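Local coordinates for protein glutathione S-transferase domain (Burkholderia graminis, PDB 4MF5) that probably transfers glutathione to electrophilic substrates, as other glutathione S-transferases do, and binds glutathione in its N-terminal domain, at residues 33-38 against 76-81; 82-87 against 91-96; 150-155 against 213-218; 207-212 against 234-239. One frame throughout, in Å; residues are numbered along the deposited sequence.

In the fold
Interactions 1 and 2 belong to the glutathione-binding half of the chain and touch each other, and each contributes residues to the ligand pocket. Interaction 1 is the most exposed of the four. Interaction 2 is buried and mostly apolar beside the sheet, while its loop turns backbone groups toward glutathione. Interactions 3 and 4 lie buried in the helical half, where both use helix 203-216. None of the four has a direct hydrogen bond between its segments; interaction 1 has a long salt bridge and two bridging waters instead, while 3 and 4 rest on hydrocarbon and aromatic packing. Their centres are about 12 Å apart, whereas those of interactions 1 and 4 are about 31 Å apart, on opposite sides of the chain's centre.

Interaction 1. Residues 33-38 against 76-81; sequences KKWPAA and TNDQLT. With GSH (glutathione), chain D.
Lys-34 runs extended from its first torsion (CG anti to the backbone N, chi1 -177°) and bends only at chi4, which carries NZ to Asp-78; the aspartate, with CG anti to its carbonyl carbon (chi1 -71°), holds its carboxylate out to meet it. In the thioredoxin-like, glutathione-binding half of the transferase fold, the contact ties the end of helix 31-34 to the loop that leads into helix 82-85. The salt bridge is long, 3.7 Å from Lys-34 NZ to Asp-78 OD1, and two waters reinforce it: each accepts a hydrogen bond from NZ and donates one of 2.7 Å to OD1 of Asp-78. A long flexible lysine suits this partly exposed place, since its methylenes can pack while its ammonium group stays hydrated. Its CG lies over one face of the Trp-35 indole, toward the rim, and the edge of that ring brings CZ2 to 3.6 Å from Asp-78 OD2. Thr-76 OG1 donates to Asp-78 OD1 at 2.7 Å from above the carboxylate plane, and Arg-73 N binds OD2, so the carboxylate is fixed from several directions. Thr-81 is the N-cap of helix 82-85: its OG1 donates to Asp-78 O at 2.8 Å and accepts from Phe-84 N. Next to Asp-78 in the chain, Gln-79 turns the other way, and its NE2 donates to the glutathione carboxylate oxygen O32 at 3.0 Å, with an N-H...O angle of 161°.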
loop_
_atom_site.group_PDB
_atom_site.type_symbol
_atom_site.label_atom_id
_atom_site.label_comp_id
_atom_site.label_asym_id
_atom_site.label_seq_id
_atom_site.Cartn_x
_atom_site.Cartn_y
_atom_site.Cartn_z
ATOM N N LYS A 33 10.422 26.847 1.414
ATOM C CA LYS A 33 11.490 27.673 0.868
ATOM C C LYS A 33 11.569 27.499 -0.645
ATOM O O LYS A 33 11.894 28.445 -1.362
ATOM C CB LYS A 33 12.846 27.323 1.500
ATOM C CG LYS A 33 12.930 27.660 2.966
ATOM C CD LYS A 33 12.937 29.176 3.160
ATOM C CE LYS A 33 13.077 29.588 4.624
ATOM N NZ LYS A 33 11.802 30.111 5.192
ATOM N N LYS A 34 11.322 26.288 -1.130
ATOM C CA LYS A 34 11.393 25.993 -2.553
ATOM C C LYS A 34 10.074 26.269 -3.287
ATOM O O LYS A 34 10.063 26.754 -4.410
ATOM C CB LYS A 34 11.837 24.549 -2.776
ATOM C CG LYS A 34 12.007 24.187 -4.233
ATOM C CD LYS A 34 12.869 22.946 -4.404
ATOM C CE LYS A 34 13.053 22.528 -5.847
ATOM N NZ LYS A 34 13.899 23.501 -6.557
ATOM N N TRP A 35 8.956 25.977 -2.641
ATOM C CA TRP A 35 7.629 26.215 -3.190
ATOM C C TRP A 35 6.839 27.042 -2.177
ATOM O O TRP A 35 6.046 26.509 -1.399
ATOM C CB TRP A 35 6.900 24.910 -3.523
ATOM C CG TRP A 35 7.547 24.113 -4.616
ATOM C CD1 TRP A 35 7.381 24.278 -5.952
ATOM C CD2 TRP A 35 8.412 22.996 -4.456
ATOM N NE1 TRP A 35 8.110 23.347 -6.642
ATOM C CE2 TRP A 35 8.740 22.533 -5.741
ATOM C CE3 TRP A 35 8.918 22.320 -3.350
ATOM C CZ2 TRP A 35 9.582 21.447 -5.950
ATOM C CZ3 TRP A 35 9.741 21.252 -3.553
ATOM C CH2 TRP A 35 10.064 20.820 -4.846
ATOM N N PRO A 36 7.048 28.370 -2.165
ATOM C CA PRO A 36 6.331 29.209 -1.203
ATOM C C PRO A 36 4.823 29.176 -1.427
ATOM O O PRO A 36 4.349 29.029 -2.549
ATOM C CB PRO A 36 6.868 30.621 -1.479
ATOM C CG PRO A 36 8.085 30.451 -2.246
ATOM C CD PRO A 36 8.015 29.142 -2.957
ATOM N N ALA A 37 4.079 29.304 -0.344
ATOM C CA ALA A 37 2.628 29.308 -0.396
ATOM C C ALA A 37 2.097 30.691 -0.702
ATOM O O ALA A 37 2.216 31.608 0.122
ATOM C CB ALA A 37 2.079 28.822 0.916
ATOM N N ALA A 38 1.525 30.862 -1.884
ATOM C CA ALA A 38 0.798 32.108 -2.188
ATOM C C ALA A 38 -0.511 32.141 -1.421
ATOM O O ALA A 38 -1.071 33.218 -1.188
ATOM C CB ALA A 38 0.520 32.221 -3.664
ATOM N N THR A 76 14.534 18.654 -13.336
ATOM C CA THR A 76 15.512 19.356 -12.512
ATOM C C THR A 76 15.732 18.668 -11.159
ATOM O O THR A 76 16.319 19.242 -10.254
ATOM C CB THR A 76 15.132 20.836 -12.315
ATOM O OG1 THR A 76 13.763 20.943 -11.916
ATOM C CG2 THR A 76 15.331 21.612 -13.605
ATOM N N ASN A 77 15.273 17.431 -11.037
ATOM C CA ASN A 77 15.499 16.634 -9.831
ATOM C C ASN A 77 14.954 17.297 -8.573
ATOM O O ASN A 77 15.529 17.175 -7.497
ATOM C CB ASN A 77 16.997 16.313 -9.652
ATOM C CG ASN A 77 17.563 15.504 -10.794
ATOM O OD1 ASN A 77 18.649 15.793 -11.302
ATOM N ND2 ASN A 77 16.836 14.479 -11.198
ATOM N N ASP A 78 13.822 17.979 -8.697
ATOM C CA ASP A 78 13.269 18.694 -7.562
ATOM C C ASP A 78 12.940 17.767 -6.391
ATOM O O ASP A 78 13.005 18.176 -5.231
ATOM C CB ASP A 78 11.970 19.384 -7.950
ATOM C CG ASP A 78 12.139 20.569 -8.856
ATOM O OD1 ASP A 78 13.272 20.942 -9.218
ATOM O OD2 ASP A 78 11.082 21.165 -9.194
ATOM N N GLN A 79 12.537 16.538 -6.705
ATOM C CA GLN A 79 12.118 15.582 -5.687
ATOM C C GLN A 79 13.307 15.080 -4.849
ATOM O O GLN A 79 13.098 14.479 -3.797
ATOM C CB GLN A 79 11.365 14.418 -6.350
ATOM C CG GLN A 79 12.196 13.343 -7.040
ATOM C CD GLN A 79 12.798 13.730 -8.379
ATOM O OE1 GLN A 79 12.710 14.874 -8.859
ATOM N NE2 GLN A 79 13.418 12.753 -9.003
ATOM N N LEU A 80 14.536 15.360 -5.302
ATOM C CA LEU A 80 15.755 14.955 -4.606
ATOM C C LEU A 80 16.350 16.086 -3.769
ATOM O O LEU A 80 17.356 15.897 -3.104
ATOM C CB LEU A 80 16.815 14.452 -5.607
ATOM C CG LEU A 80 16.387 13.212 -6.389
ATOM C CD1 LEU A 80 17.418 12.847 -7.457
ATOM C CD2 LEU A 80 16.181 12.067 -5.430
ATOM N N THR A 81 15.739 17.267 -3.803
ATOM C CA THR A 81 16.225 18.383 -2.993
ATOM C C THR A 81 15.992 18.167 -1.505
ATOM O O THR A 81 15.025 17.508 -1.109
ATOM C CB THR A 81 15.590 19.743 -3.372
ATOM O OG1 THR A 81 14.169 19.693 -3.209
ATOM C CG2 THR A 81 15.899 20.130 -4.806
HETATM C CG1 GSH D . 4.994 7.750 -5.731
HETATM C CD1 GSH D . 5.264 8.442 -7.024
HETATM O OE1 GSH D . 4.402 8.656 -7.892
HETATM N N2 GSH D . 6.500 8.835 -7.166
HETATM C CA2 GSH D . 7.301 8.668 -8.355
HETATM C C2 GSH D . 8.359 9.691 -8.175
HETATM O O2 GSH D . 8.123 10.724 -7.450
HETATM C CB2 GSH D . 6.760 8.896 -9.742
HETATM S SG2 GSH D . 5.052 9.397 -9.804
HETATM N N3 GSH D . 9.511 9.442 -8.759
HETATM C CA3 GSH D . 10.666 10.255 -8.466
HETATM C C3 GSH D . 11.899 9.384 -8.410
HETATM O O31 GSH D . 11.768 8.172 -8.681
HETATM O O32 GSH D . 13.006 9.877 -8.105
HETATM O O HOH W 1 15.603 21.627 -7.963
HETATM O O HOH W 2 14.169 23.474 -9.553
#

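Interaction 2. Residues 82-87 against 91-96; sequences PEFMSL and NKIPAI. With GSH (glutathione), chain D.
Phe-84 drives its ring from helix 82-85 into the bend of residues 91-96, where CZ comes to 3.3 Å from Lys-92 O. This carbonyl oxygen lies at the ring edge, in plane, where the C-H groups carry a slight positive charge; it also accepts a hydrogen bond from Asn-88 ND2. CG of Phe-84 stands anti to the backbone N (chi1 -174°), a setting that aims the ring at the loop and brings CZ to 3.9 Å from Ile-93 CG2. Further along, Leu-87 CD2 packs 3.6 Å from Ala-95 CB, and the small methyl of alanine lets the leucine settle close to the strand. The loop ahead of that strand carries the cis-proline of the thioredoxin fold: the bond between Ile-93 and Pro-94 is cis, and Ile-93 N donates to glutathione O2 at 2.9 Å (162°), the backbone grip found throughout glutathione transferases. The other end is looser, with Met-85 and Lys-92 partly exposed. There Met-85 runs alongside Asn-91, pointing the same way, with CG 3.9 Å from Asn-91 CB. Lys-92 turns away from the helix and lays its methylenes along glutathione, while it also packs on Glu-178 of the second subunit.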
loop_
_atom_site.group_PDB
_atom_site.type_symbol
_atom_site.label_atom_id
_atom_site.label_comp_id
_atom_site.label_asym_id
_atom_site.label_seq_id
_atom_site.Cartn_x
_atom_site.Cartn_y
_atom_site.Cartn_z
ATOM N N PRO A 82 16.846 18.772 -0.664
ATOM C CA PRO A 82 16.567 18.705 0.776
ATOM C C PRO A 82 15.207 19.302 1.137
ATOM O O PRO A 82 14.540 18.833 2.057
ATOM C CB PRO A 82 17.707 19.501 1.390
ATOM C CG PRO A 82 18.787 19.424 0.377
ATOM C CD PRO A 82 18.123 19.455 -0.953
ATOM N N GLU A 83 14.796 20.324 0.400
ATOM C CA GLU A 83 13.505 20.968 0.636
ATOM C C GLU A 83 12.353 19.985 0.413
ATOM O O GLU A 83 11.491 19.838 1.269
ATOM C CB GLU A 83 13.352 22.208 -0.238
ATOM C CG GLU A 83 14.268 23.356 0.168
ATOM C CD GLU A 83 15.715 23.197 -0.248
ATOM O OE1 GLU A 83 16.050 22.322 -1.077
ATOM O OE2 GLU A 83 16.527 24.000 0.241
ATOM N N PHE A 84 12.328 19.294 -0.724
ATOM C CA PHE A 84 11.285 18.313 -0.929
ATOM C C PHE A 84 11.382 17.173 0.085
ATOM O O PHE A 84 10.376 16.734 0.652
ATOM C CB PHE A 84 11.269 17.774 -2.373
ATOM C CG PHE A 84 10.104 16.866 -2.607
ATOM C CD1 PHE A 84 8.856 17.397 -2.871
ATOM C CD2 PHE A 84 10.223 15.489 -2.483
ATOM C CE1 PHE A 84 7.768 16.576 -3.003
ATOM C CE2 PHE A 84 9.124 14.677 -2.621
ATOM C CZ PHE A 84 7.889 15.226 -2.867
ATOM N N MET A 85 12.607 16.685 0.293
ATOM C CA MET A 85 12.826 15.539 1.147
ATOM C C MET A 85 12.521 15.817 2.609
ATOM O O MET A 85 12.246 14.883 3.364
ATOM C CB MET A 85 14.221 14.952 0.930
ATOM C CG MET A 85 14.319 14.291 -0.440
ATOM S SD MET A 85 15.887 13.505 -0.814
ATOM C CE MET A 85 15.931 12.193 0.390
ATOM N N SER A 86 12.503 17.092 2.999
ATOM C CA SER A 86 12.107 17.455 4.362
ATOM C C SER A 86 10.645 17.130 4.624
ATOM O O SER A 86 10.242 16.938 5.770
ATOM C CB SER A 86 12.370 18.933 4.645
ATOM O OG SER A 86 11.474 19.793 3.975
ATOM N N LEU A 87 9.841 17.079 3.568
ATOM C CA LEU A 87 8.439 16.682 3.668
ATOM C C LEU A 87 8.273 15.186 3.380
ATOM O O LEU A 87 7.600 14.474 4.129
ATOM C CB LEU A 87 7.575 17.503 2.715
ATOM C CG LEU A 87 6.086 17.187 2.729
ATOM C CD1 LEU A 87 5.494 17.330 4.132
ATOM C CD2 LEU A 87 5.338 18.049 1.741
ATOM N N ASN A 91 11.431 10.887 -1.204
ATOM C CA ASN A 91 11.738 11.568 -2.462
ATOM C C ASN A 91 10.737 11.298 -3.584
ATOM O O ASN A 91 11.091 11.418 -4.759
ATOM C CB ASN A 91 13.236 11.421 -2.899
ATOM C CG ASN A 91 13.642 10.078 -3.507
ATOM O OD1 ASN A 91 13.259 9.740 -4.656
ATOM N ND2 ASN A 91 14.509 9.376 -2.824
ATOM N N LYS A 92 9.475 11.033 -3.232
ATOM C CA LYS A 92 8.465 10.702 -4.205
ATOM C C LYS A 92 7.263 11.635 -4.094
ATOM O O LYS A 92 6.867 12.066 -3.021
ATOM C CB LYS A 92 8.005 9.263 -4.010
ATOM C CG LYS A 92 9.045 8.231 -4.209
ATOM C CD LYS A 92 9.660 8.189 -5.577
ATOM C CE LYS A 92 10.761 7.115 -5.623
ATOM N NZ LYS A 92 10.225 5.723 -5.608
ATOM N N ILE A 93 6.681 11.952 -5.224
ATOM C CA ILE A 93 5.418 12.662 -5.221
ATOM C C ILE A 93 4.261 11.658 -5.159
ATOM O O ILE A 93 4.397 10.504 -5.518
ATOM C CB ILE A 93 5.295 13.615 -6.420
ATOM C CG1 ILE A 93 5.212 12.844 -7.740
ATOM C CG2 ILE A 93 6.400 14.664 -6.418
ATOM C CD1 ILE A 93 3.796 12.439 -8.096
ATOM N N PRO A 94 3.106 12.103 -4.683
ATOM C CA PRO A 94 2.783 13.413 -4.136
ATOM C C PRO A 94 3.056 13.507 -2.644
ATOM O O PRO A 94 3.207 12.497 -1.940
ATOM C CB PRO A 94 1.277 13.503 -4.399
ATOM C CG PRO A 94 0.831 12.084 -4.175
ATOM C CD PRO A 94 1.916 11.229 -4.724
ATOM N N ALA A 95 3.052 14.746 -2.169
ATOM C CA ALA A 95 3.027 15.019 -0.733
ATOM C C ALA A 95 2.177 16.258 -0.524
ATOM O O ALA A 95 1.998 17.070 -1.442
ATOM C CB ALA A 95 4.443 15.217 -0.207
ATOM N N ILE A 96 1.636 16.398 0.688
ATOM C CA ILE A 96 0.808 17.541 1.052
ATOM C C ILE A 96 1.230 18.135 2.382
ATOM O O ILE A 96 1.823 17.463 3.225
ATOM C CB ILE A 96 -0.702 17.165 1.123
ATOM C CG1 ILE A 96 -0.989 16.155 2.232
ATOM C CG2 ILE A 96 -1.204 16.693 -0.228
ATOM C CD1 ILE A 96 -2.431 16.064 2.640
HETATM C CG1 GSH D . 4.994 7.750 -5.731
HETATM C CD1 GSH D . 5.264 8.442 -7.024
HETATM O OE1 GSH D . 4.402 8.656 -7.892
HETATM N N2 GSH D . 6.500 8.835 -7.166
HETATM C CA2 GSH D . 7.301 8.668 -8.355
HETATM C C2 GSH D . 8.359 9.691 -8.175
HETATM O O2 GSH D . 8.123 10.724 -7.450
HETATM C CB2 GSH D . 6.760 8.896 -9.742
HETATM S SG2 GSH D . 5.052 9.397 -9.804
HETATM N N3 GSH D . 9.511 9.442 -8.759
HETATM C CA3 GSH D . 10.666 10.255 -8.466
HETATM C C3 GSH D . 11.899 9.384 -8.410
HETATM O O31 GSH D . 11.768 8.172 -8.681
HETATM O O32 GSH D . 13.006 9.877 -8.105
#

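Interaction 3. Residues 150-155 against 213-218; sequences PMFGQL and RNLIGF
Leu-215 sets its CD2 methyl squarely over the face of the Phe-152 ring, 3.8 Å from the centroid and 10° off the ring normal, a CH-pi contact. The two side chains cross at about a right angle, and Leu-215 CB also approaches Phe-152 CD2 at 3.9 Å. Its other branch, CD1, meets Leu-155 CD2 at 4.0 Å, so the forked leucine serves two partners that stand about one turn apart on helix 131-161. With CG of Leu-215 anti to its backbone N (chi1 180°), both methyls are thrown across to that helix. A flat ring and branched aliphatic chains suit a buried place, since they bring no polar side-chain atoms that would need partners. Behind this first shell, Gln-154 folds back on its own helix: NE2 donates to Pro-150 O at 3.0 Å, on a lone pair in the carbonyl plane, beside the main-chain bond from Gln-154 N to the same oxygen. Its OE1 is bonded to Tyr-175 and Arg-174 of the second subunit, which puts this face of the helix in the dimer interface. In the all-helical C-terminal domain, helix 170-190 packs on Phe-152 and Leu-155 through Ser-179 and Val-176, while Val-225 of helix 222-225 touches both leucines.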
loop_
_atom_site.group_PDB
_atom_site.type_symbol
_atom_site.label_atom_id
_atom_site.label_comp_id
_atom_site.label_asym_id
_atom_site.label_seq_id
_atom_site.Cartn_x
_atom_site.Cartn_y
_atom_site.Cartn_z
ATOM N N PRO A 150 2.779 -0.879 -8.236
ATOM C CA PRO A 150 4.140 -1.409 -8.415
ATOM C C PRO A 150 4.272 -2.275 -9.662
ATOM O O PRO A 150 5.274 -2.144 -10.383
ATOM C CB PRO A 150 4.381 -2.164 -7.107
ATOM C CG PRO A 150 3.526 -1.444 -6.108
ATOM C CD PRO A 150 2.266 -1.140 -6.875
ATOM N N MET A 151 3.303 -3.144 -9.932
ATOM C CA MET A 151 3.446 -4.084 -11.039
ATOM C C MET A 151 3.224 -3.405 -12.394
ATOM O O MET A 151 3.976 -3.645 -13.342
ATOM C CB MET A 151 2.526 -5.281 -10.830
ATOM C CG MET A 151 2.874 -6.106 -9.615
ATOM S SD MET A 151 4.535 -6.851 -9.714
ATOM C CE MET A 151 5.506 -5.753 -8.676
ATOM N N PHE A 152 2.189 -2.561 -12.509
ATOM C CA PHE A 152 2.022 -1.810 -13.738
ATOM C C PHE A 152 3.257 -0.940 -13.962
ATOM O O PHE A 152 3.720 -0.779 -15.093
ATOM C CB PHE A 152 0.775 -0.915 -13.718
ATOM C CG PHE A 152 -0.572 -1.624 -13.815
ATOM C CD1 PHE A 152 -0.741 -3.002 -13.734
ATOM C CD2 PHE A 152 -1.699 -0.843 -13.971
ATOM C CE1 PHE A 152 -2.010 -3.565 -13.794
ATOM C CE2 PHE A 152 -2.969 -1.399 -14.021
ATOM C CZ PHE A 152 -3.129 -2.750 -13.927
ATOM N N GLY A 153 3.798 -0.356 -12.904
ATOM C CA GLY A 153 4.985 0.461 -13.019
ATOM C C GLY A 153 6.187 -0.306 -13.541
ATOM O O GLY A 153 6.957 0.217 -14.342
ATOM N N GLN A 154 6.385 -1.537 -13.090
ATOM C CA GLN A 154 7.509 -2.327 -13.575
ATOM C C GLN A 154 7.302 -2.686 -15.039
ATOM O O GLN A 154 8.253 -2.683 -15.836
ATOM C CB GLN A 154 7.781 -3.595 -12.760
ATOM C CG GLN A 154 8.031 -3.395 -11.276
ATOM C CD GLN A 154 8.804 -2.158 -10.998
ATOM O OE1 GLN A 154 10.007 -2.065 -11.319
ATOM N NE2 GLN A 154 8.150 -1.176 -10.390
ATOM N N LEU A 155 6.068 -2.994 -15.443
ATOM C CA LEU A 155 5.797 -3.229 -16.858
ATOM C C LEU A 155 6.117 -1.984 -17.665
ATOM O O LEU A 155 6.732 -2.054 -18.746
ATOM C CB LEU A 155 4.367 -3.694 -17.071
ATOM C CG LEU A 155 3.979 -3.938 -18.543
ATOM C CD1 LEU A 155 5.022 -4.804 -19.265
ATOM C CD2 LEU A 155 2.602 -4.562 -18.631
ATOM N N ARG A 213 -5.358 3.787 -16.688
ATOM C CA ARG A 213 -5.201 4.792 -17.739
ATOM C C ARG A 213 -3.748 4.830 -18.229
ATOM O O ARG A 213 -3.474 4.793 -19.433
ATOM C CB ARG A 213 -5.635 6.157 -17.219
ATOM C CG ARG A 213 -5.396 7.305 -18.173
ATOM C CD ARG A 213 -5.865 8.614 -17.561
ATOM N NE ARG A 213 -5.630 9.756 -18.440
ATOM C CZ ARG A 213 -4.515 10.458 -18.478
ATOM N NH1 ARG A 213 -3.492 10.151 -17.692
ATOM N NH2 ARG A 213 -4.410 11.486 -19.307
ATOM N N ASN A 214 -2.800 4.927 -17.303
ATOM C CA ASN A 214 -1.378 5.055 -17.655
ATOM C C ASN A 214 -0.867 3.799 -18.350
ATOM O O ASN A 214 -0.056 3.877 -19.277
ATOM C CB ASN A 214 -0.595 5.300 -16.332
ATOM C CG ASN A 214 0.807 5.840 -16.481
ATOM O OD1 ASN A 214 1.005 6.915 -17.007
ATOM N ND2 ASN A 214 1.784 5.140 -15.878
ATOM N N LEU A 215 -1.316 2.632 -17.880
ATOM C CA LEU A 215 -0.872 1.373 -18.436
ATOM C C LEU A 215 -1.148 1.323 -19.938
ATOM O O LEU A 215 -0.302 0.895 -20.730
ATOM C CB LEU A 215 -1.566 0.230 -17.720
ATOM C CG LEU A 215 -1.194 -1.163 -18.217
ATOM C CD1 LEU A 215 0.229 -1.492 -17.844
ATOM C CD2 LEU A 215 -2.136 -2.194 -17.626
ATOM N N ILE A 216 -2.358 1.732 -20.331
ATOM C CA ILE A 216 -2.805 1.642 -21.726
ATOM C C ILE A 216 -2.606 2.947 -22.500
ATOM O O ILE A 216 -2.844 2.995 -23.716
ATOM C CB ILE A 216 -4.251 1.146 -21.802
ATOM C CG1 ILE A 216 -5.249 2.204 -21.364
ATOM C CG2 ILE A 216 -4.376 -0.156 -21.018
ATOM C CD1 ILE A 216 -6.676 1.717 -21.361
ATOM N N GLY A 217 -2.172 3.994 -21.835
ATOM C CA GLY A 217 -1.922 5.290 -22.436
ATOM C C GLY A 217 -0.433 5.502 -22.540
ATOM O O GLY A 217 0.227 4.958 -23.452
ATOM N N PHE A 218 0.118 6.258 -21.604
ATOM C CA PHE A 218 1.527 6.631 -21.579
ATOM C C PHE A 218 2.458 5.439 -21.737
ATOM O O PHE A 218 3.442 5.506 -22.474
ATOM C CB PHE A 218 1.814 7.376 -20.266
ATOM C CG PHE A 218 3.230 7.862 -20.091
ATOM C CD1 PHE A 218 3.764 8.814 -20.935
ATOM C CD2 PHE A 218 4.003 7.401 -19.030
ATOM C CE1 PHE A 218 5.067 9.278 -20.751
ATOM C CE2 PHE A 218 5.291 7.857 -18.840
ATOM C CZ PHE A 218 5.821 8.798 -19.703
#

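Interaction 4. Residues 207-212 against 234-239; sequences ATFPWV and QRALAA
Thr-208 O, one turn before the Val-212 that packs on Leu-237, accepts from Val-212 N at 3.2 Å and weakly from Trp-211 N. Pro-210 lies between them in the sequence; its nitrogen has no hydrogen to give, and the helix is kinked there. On helix 203-216, Phe-209 carries the larger share of the contact, with Leu-237 its counterpart. Its ring tip reaches Ala-236, CZ lying 3.5 Å from Ala-236 CB, and one face is covered by Ala-236 C. Alanine fits here because its short side chain lets the ring lie directly against the backbone of helix 231-242. Leu-237 closes in beside it: CB is 4.2 Å from Phe-209 CD1, and CD1 of the leucine rests 3.8 Å from Phe-209 O. The CD2 branch of Leu-237 meets Val-212 CG1 at 3.9 Å, and this CG1 lies anti to the backbone N of Val-212 (chi1 -180°), a placement that extends it toward the leucine. The two helical segments pass nearly perpendicular, at -98°, with axes 10.0 Å apart, which confines the contact to a few residues. Helix 203-216 has neighbours on several sides: helix 231-242 here, Leu-190 of helix 170-190 against Phe-209 and Ala-236, helix 51-63 against Pro-210, and both 51-63 and 131-161 against Trp-211.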
loop_
_atom_site.group_PDB
_atom_site.type_symbol
_atom_site.label_atom_id
_atom_site.label_comp_id
_atom_site.label_asym_id
_atom_site.label_seq_id
_atom_site.Cartn_x
_atom_site.Cartn_y
_atom_site.Cartn_z
ATOM N N ALA A 207 -7.781 5.719 -6.640
ATOM C CA ALA A 207 -6.445 5.136 -6.546
ATOM C C ALA A 207 -6.098 4.334 -7.789
ATOM O O ALA A 207 -4.950 4.284 -8.209
ATOM C CB ALA A 207 -6.337 4.253 -5.324
ATOM N N THR A 208 -7.084 3.623 -8.340
ATOM C CA THR A 208 -6.848 2.536 -9.287
ATOM C C THR A 208 -6.881 2.987 -10.743
ATOM O O THR A 208 -5.990 2.651 -11.531
ATOM C CB THR A 208 -7.875 1.425 -9.040
ATOM O OG1 THR A 208 -7.761 0.963 -7.689
ATOM C CG2 THR A 208 -7.686 0.266 -9.977
ATOM N N PHE A 209 -7.913 3.711 -11.139
ATOM C CA PHE A 209 -8.085 4.018 -12.566
ATOM C C PHE A 209 -6.999 4.906 -13.178
ATOM O O PHE A 209 -6.714 4.729 -14.357
ATOM C CB PHE A 209 -9.506 4.471 -12.882
ATOM C CG PHE A 209 -10.494 3.348 -12.711
ATOM C CD1 PHE A 209 -10.548 2.316 -13.640
ATOM C CD2 PHE A 209 -11.298 3.258 -11.589
ATOM C CE1 PHE A 209 -11.386 1.239 -13.446
ATOM C CE2 PHE A 209 -12.128 2.181 -11.391
ATOM C CZ PHE A 209 -12.168 1.160 -12.326
ATOM N N PRO A 210 -6.327 5.798 -12.419
ATOM C CA PRO A 210 -5.198 6.507 -13.033
ATOM C C PRO A 210 -4.095 5.555 -13.512
ATOM O O PRO A 210 -3.393 5.842 -14.488
ATOM C CB PRO A 210 -4.697 7.432 -11.916
ATOM C CG PRO A 210 -5.945 7.701 -11.121
ATOM C CD PRO A 210 -6.619 6.354 -11.074
ATOM N N TRP A 211 -3.930 4.440 -12.809
ATOM C CA TRP A 211 -2.940 3.440 -13.190
ATOM C C TRP A 211 -3.380 2.619 -14.397
ATOM O O TRP A 211 -2.570 2.308 -15.253
ATOM C CB TRP A 211 -2.578 2.573 -11.989
ATOM C CG TRP A 211 -1.476 3.185 -11.189
ATOM C CD1 TRP A 211 -1.570 3.924 -10.042
ATOM C CD2 TRP A 211 -0.106 3.184 -11.556
ATOM N NE1 TRP A 211 -0.340 4.353 -9.663
ATOM C CE2 TRP A 211 0.584 3.908 -10.570
ATOM C CE3 TRP A 211 0.601 2.658 -12.636
ATOM C CZ2 TRP A 211 1.962 4.104 -10.622
ATOM C CZ3 TRP A 211 1.982 2.860 -12.679
ATOM C CH2 TRP A 211 2.636 3.571 -11.688
ATOM N N VAL A 212 -4.661 2.247 -14.463
ATOM C CA VAL A 212 -5.176 1.591 -15.659
ATOM C C VAL A 212 -4.994 2.514 -16.868
ATOM O O VAL A 212 -4.530 2.091 -17.933
ATOM C CB VAL A 212 -6.638 1.147 -15.481
ATOM C CG1 VAL A 212 -7.128 0.468 -16.753
ATOM C CG2 VAL A 212 -6.808 0.221 -14.295
ATOM N N GLN A 234 -12.882 -1.774 -18.897
ATOM C CA GLN A 234 -12.995 -0.758 -19.935
ATOM C C GLN A 234 -14.180 0.176 -19.712
ATOM O O GLN A 234 -14.070 1.371 -19.963
ATOM C CB GLN A 234 -13.121 -1.415 -21.321
ATOM C CG GLN A 234 -11.852 -2.188 -21.703
ATOM C CD GLN A 234 -11.762 -2.422 -23.181
ATOM O OE1 GLN A 234 -12.710 -3.006 -23.826
ATOM N NE2 GLN A 234 -10.712 -1.982 -23.763
ATOM N N ARG A 235 -15.301 -0.370 -19.265
ATOM C CA ARG A 235 -16.466 0.424 -18.922
ATOM C C ARG A 235 -16.168 1.432 -17.831
ATOM O O ARG A 235 -16.483 2.626 -17.957
ATOM C CB ARG A 235 -17.578 -0.526 -18.443
ATOM C CG ARG A 235 -18.779 0.108 -17.790
ATOM C CD ARG A 235 -19.854 -0.881 -17.354
ATOM N NE ARG A 235 -19.414 -1.943 -16.444
ATOM C CZ ARG A 235 -19.148 -1.808 -15.150
ATOM N NH1 ARG A 235 -19.210 -0.599 -14.577
ATOM N NH2 ARG A 235 -18.844 -2.890 -14.434
ATOM N N ALA A 236 -15.595 0.951 -16.743
ATOM C CA ALA A 236 -15.345 1.813 -15.597
ATOM C C ALA A 236 -14.250 2.824 -15.909
ATOM O O ALA A 236 -14.346 3.972 -15.467
ATOM C CB ALA A 236 -15.013 0.967 -14.379
ATOM N N LEU A 237 -13.226 2.423 -16.671
ATOM C CA LEU A 237 -12.177 3.357 -17.052
ATOM C C LEU A 237 -12.754 4.500 -17.907
ATOM O O LEU A 237 -12.448 5.669 -17.696
ATOM C CB LEU A 237 -11.082 2.623 -17.805
ATOM C CG LEU A 237 -9.976 3.525 -18.329
ATOM C CD1 LEU A 237 -9.211 4.225 -17.233
ATOM C CD2 LEU A 237 -9.082 2.751 -19.219
ATOM N N ALA A 238 -13.587 4.149 -18.889
ATOM C CA ALA A 238 -14.186 5.169 -19.742
ATOM C C ALA A 238 -15.045 6.133 -18.915
ATOM O O ALA A 238 -15.007 7.342 -19.145
ATOM C CB ALA A 238 -15.001 4.534 -20.864
ATOM N N ALA A 239 -15.818 5.606 -17.966
ATOM C CA ALA A 239 -16.609 6.460 -17.088
ATOM C C ALA A 239 -15.685 7.364 -16.271
ATOM O O ALA A 239 -15.928 8.561 -16.120
ATOM C CB ALA A 239 -17.483 5.610 -16.177
#